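RahU protein (Pseudomonas aeruginosa PAO1, PDB 6ZC2) is an aegerolysin that interacts with the membrane sphingolipid ceramide phosphorylethanolamine and probably serves in lipid recognition at membranes. Local coordinates at residues S16-Q28 and G74-G86. Numbering follows the deposited sequence. Where two conformers were deposited one is given.
Sequences SIGTVGIRNATLQ and GSFDCYDGNTKMG. With EDO (1,2-ethanediol), chain F.
The ring of Tyr-79 and the guanidinium of Arg-23 lie with their planes only 8° apart, yet the two residues touch through the arginine's aliphatic stem: Arg-23 CG comes obliquely to Tyr-79 CD1 at 4.0 Å. One face of the ring rests on Lys-84 CA near its rim, and Asn-82 C sits at the edge, in plane. One face of the guanidinium lies over Gly-21 CA, because the arginine chain bends at chi2; NH1 then reaches Ile-22 O from above the carbonyl plane, while NH2 is held by Asn-51 OD1 of the neighbouring strand 51-53 and NH1 also by Met-50 O just before it. Farther along this face, the Asn-24 amide stands 82° to the Asp-77 carboxylate. Its ND2 bonds OD2 on the anti side, somewhat out of the carboxylate plane, at 2.9 Å, almost straight (173°), and Thr-87 holds OD1. A water joins Asp-77 OD1, Ser-75 OG and Asn-24 O.

The opposite face is greasy. Ile-22 CG2 meets Phe-76 CD1 obliquely at 3.9 Å, Val-20 CG1 packs on Cys-78 CB, and Ile-17 CD1 meets Met-85 CE tip to tip at a tight 3.5 Å. Ile-60 and Leu-132 of the other sheet close over this layer.

Paired backbone bonds join Gly-21 to Tyr-79, Arg-23 to Asp-77 and Thr-26 to Ser-75; the register slips by one residue between the last two pairs, a beta bulge at which Asn-24 adopts positive phi. A type II' turn from Asp-80 to Thr-83 then leads into strand 83-92. Strands 19-27 and 72-80 are antiparallel neighbours in one sheet of the two-sheet beta-sandwich of the aegerolysins, polar outside and apolar toward the core.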
# COMPACT_ATOMS: atom_id res chain seq x y z
N SER A 16 18.82 -4.08 4.37
CA SER A 16 19.17 -3.09 5.39
C SER A 16 18.17 -3.07 6.55
O SER A 16 18.49 -2.48 7.59
CB SER A 16 19.36 -1.69 4.79
OG SER A 16 18.17 -1.17 4.21
N ILE A 17 16.99 -3.70 6.40
CA ILE A 17 15.97 -3.75 7.44
C ILE A 17 15.66 -5.17 7.90
O ILE A 17 15.47 -5.42 9.10
CB ILE A 17 14.67 -3.02 7.01
CG1 ILE A 17 14.96 -1.58 6.59
CG2 ILE A 17 13.66 -3.05 8.15
CD1 ILE A 17 13.75 -0.86 6.07
N GLY A 18 15.57 -6.12 6.96
CA GLY A 18 15.31 -7.51 7.31
C GLY A 18 13.84 -7.91 7.41
O GLY A 18 13.39 -8.81 6.69
N THR A 19 13.09 -7.25 8.30
CA THR A 19 11.66 -7.50 8.48
C THR A 19 10.95 -6.16 8.64
O THR A 19 11.42 -5.29 9.39
CB THR A 19 11.41 -8.31 9.77
OG1 THR A 19 12.13 -9.55 9.72
CG2 THR A 19 9.91 -8.61 9.95
N VAL A 20 9.82 -5.99 7.95
CA VAL A 20 8.96 -4.83 8.11
C VAL A 20 7.59 -5.29 8.61
O VAL A 20 6.97 -6.19 8.02
CB VAL A 20 8.82 -4.02 6.80
CG1 VAL A 20 7.70 -2.98 6.92
CG2 VAL A 20 10.15 -3.35 6.48
N GLY A 21 7.12 -4.68 9.70
CA GLY A 21 5.76 -4.89 10.16
C GLY A 21 4.81 -3.92 9.48
O GLY A 21 5.04 -2.71 9.47
N ILE A 22 3.74 -4.46 8.89
CA ILE A 22 2.65 -3.67 8.34
C ILE A 22 1.63 -3.48 9.45
O ILE A 22 1.09 -4.46 9.97
CB ILE A 22 1.99 -4.37 7.14
CG1 ILE A 22 3.04 -4.76 6.08
CG2 ILE A 22 0.86 -3.51 6.56
CD1 ILE A 22 3.75 -3.59 5.43
N ARG A 23 1.37 -2.23 9.84
CA ARG A 23 0.50 -1.94 10.98
C ARG A 23 -0.46 -0.81 10.62
O ARG A 23 -0.22 -0.05 9.67
CB ARG A 23 1.30 -1.53 12.24
CG ARG A 23 2.40 -2.50 12.66
CD ARG A 23 1.85 -3.83 13.19
NE ARG A 23 2.93 -4.76 13.48
CZ ARG A 23 3.29 -5.82 12.74
NH1 ARG A 23 2.61 -6.19 11.65
NH2 ARG A 23 4.33 -6.54 13.13
N ASN A 24 -1.53 -0.68 11.40
CA ASN A 24 -2.37 0.52 11.37
C ASN A 24 -3.03 0.73 10.01
O ASN A 24 -3.20 1.87 9.55
CB ASN A 24 -1.57 1.76 11.78
CG ASN A 24 -0.85 1.57 13.10
OD1 ASN A 24 -1.24 0.75 13.94
ND2 ASN A 24 0.20 2.36 13.32
N ALA A 25 -3.41 -0.35 9.35
CA ALA A 25 -4.07 -0.23 8.05
C ALA A 25 -5.46 0.35 8.24
O ALA A 25 -6.16 0.03 9.21
CB ALA A 25 -4.15 -1.60 7.37
N THR A 26 -5.87 1.23 7.33
CA THR A 26 -7.17 1.87 7.41
C THR A 26 -7.70 2.10 6.00
O THR A 26 -6.93 2.27 5.05
CB THR A 26 -7.15 3.23 8.14
OG1 THR A 26 -6.36 4.17 7.40
CG2 THR A 26 -6.62 3.12 9.57
N LEU A 27 -9.03 2.10 5.88
CA LEU A 27 -9.70 2.38 4.62
C LEU A 27 -10.77 3.42 4.86
O LEU A 27 -11.61 3.27 5.75
CB LEU A 27 -10.38 1.13 4.07
CG LEU A 27 -9.44 0.03 3.60
CD1 LEU A 27 -10.24 -1.24 3.35
CD2 LEU A 27 -8.67 0.45 2.34
N GLN A 28 -10.75 4.48 4.04
CA GLN A 28 -11.89 5.38 3.97
C GLN A 28 -12.95 4.86 3.00
O GLN A 28 -14.14 5.07 3.22
CB GLN A 28 -11.43 6.77 3.53
CG GLN A 28 -10.56 7.51 4.55
CD GLN A 28 -9.14 6.97 4.64
OE1 GLN A 28 -8.42 6.89 3.64
NE2 GLN A 28 -8.72 6.61 5.85
N GLY A 74 -7.10 4.69 1.26
CA GLY A 74 -6.69 4.19 2.56
C GLY A 74 -5.20 4.37 2.78
O GLY A 74 -4.53 5.11 2.05
N SER A 75 -4.69 3.68 3.80
CA SER A 75 -3.28 3.79 4.16
C SER A 75 -2.85 2.59 4.99
O SER A 75 -3.68 1.84 5.53
CB SER A 75 -3.00 5.07 4.95
OG SER A 75 -3.63 5.02 6.21
N PHE A 76 -1.53 2.41 5.10
CA PHE A 76 -0.93 1.51 6.07
C PHE A 76 0.42 2.07 6.51
O PHE A 76 1.07 2.82 5.77
CB PHE A 76 -0.81 0.05 5.58
CG PHE A 76 0.05 -0.12 4.34
CD1 PHE A 76 1.43 -0.27 4.43
CD2 PHE A 76 -0.54 -0.15 3.08
CE1 PHE A 76 2.21 -0.42 3.28
CE2 PHE A 76 0.22 -0.30 1.94
CZ PHE A 76 1.60 -0.44 2.04
N ASP A 77 0.85 1.70 7.72
CA ASP A 77 2.14 2.10 8.25
C ASP A 77 3.15 0.96 8.10
O ASP A 77 2.79 -0.23 8.11
CB ASP A 77 2.06 2.51 9.72
CG ASP A 77 1.30 3.80 9.94
OD1 ASP A 77 0.98 4.50 8.95
OD2 ASP A 77 1.01 4.11 11.12
N CYS A 78 4.43 1.33 7.99
CA CYS A 78 5.54 0.40 7.97
C CYS A 78 6.40 0.63 9.20
O CYS A 78 6.77 1.78 9.49
CB CYS A 78 6.39 0.61 6.70
SG CYS A 78 5.51 0.26 5.16
N TYR A 79 6.74 -0.45 9.92
CA TYR A 79 7.54 -0.41 11.14
C TYR A 79 8.77 -1.31 11.04
O TYR A 79 8.70 -2.41 10.48
CB TYR A 79 6.69 -0.83 12.37
CG TYR A 79 5.92 0.32 12.98
CD1 TYR A 79 4.70 0.75 12.45
CD2 TYR A 79 6.43 1.01 14.07
CE1 TYR A 79 4.02 1.82 13.00
CE2 TYR A 79 5.76 2.09 14.62
CZ TYR A 79 4.55 2.49 14.09
OH TYR A 79 3.90 3.56 14.65
N ASP A 80 9.88 -0.84 11.61
CA ASP A 80 11.10 -1.62 11.81
C ASP A 80 11.14 -1.92 13.31
O ASP A 80 11.58 -1.09 14.11
CB ASP A 80 12.31 -0.79 11.39
CG ASP A 80 13.64 -1.44 11.74
OD1 ASP A 80 13.68 -2.65 12.05
OD2 ASP A 80 14.66 -0.72 11.71
N GLY A 81 10.65 -3.09 13.71
CA GLY A 81 10.46 -3.32 15.14
C GLY A 81 9.53 -2.27 15.72
O GLY A 81 8.45 -2.01 15.18
N ASN A 82 9.95 -1.65 16.83
CA ASN A 82 9.19 -0.60 17.50
C ASN A 82 9.24 0.76 16.79
O ASN A 82 8.50 1.67 17.19
CB ASN A 82 9.69 -0.42 18.94
CG ASN A 82 9.53 -1.68 19.77
OD1 ASN A 82 8.47 -2.29 19.78
ND2 ASN A 82 10.59 -2.08 20.48
N THR A 83 10.10 0.93 15.78
CA THR A 83 10.37 2.24 15.19
C THR A 83 9.56 2.46 13.91
O THR A 83 9.68 1.68 12.96
CB THR A 83 11.86 2.36 14.89
OG1 THR A 83 12.61 2.13 16.09
CG2 THR A 83 12.19 3.75 14.35
N LYS A 84 8.77 3.53 13.88
CA LYS A 84 8.00 3.85 12.68
C LYS A 84 8.92 4.23 11.53
O LYS A 84 9.81 5.07 11.68
CB LYS A 84 7.03 5.00 12.97
CG LYS A 84 6.04 5.24 11.84
CD LYS A 84 5.14 6.44 12.11
CE LYS A 84 4.09 6.60 11.03
NZ LYS A 84 3.26 7.83 11.22
N MET A 85 8.67 3.63 10.36
CA MET A 85 9.39 3.97 9.14
C MET A 85 8.65 5.01 8.30
O MET A 85 9.28 5.90 7.72
CB MET A 85 9.63 2.72 8.29
CG MET A 85 10.45 1.64 8.99
SD MET A 85 10.33 0.04 8.18
CE MET A 85 10.60 0.54 6.48
N GLY A 86 7.33 4.90 8.22
CA GLY A 86 6.53 5.83 7.45
C GLY A 86 5.16 5.25 7.13
O GLY A 86 4.78 4.20 7.65
C1 EDO F . 5.15 9.34 8.43
O1 EDO F . 5.37 9.31 9.85
C2 EDO F . 3.81 10.01 8.14
O2 EDO F . 2.77 9.35 8.87
O HOH W 1 15.95 -3.94 11.35
O HOH W 2 12.78 -5.19 11.72
O HOH W 3 -1.93 3.96 8.14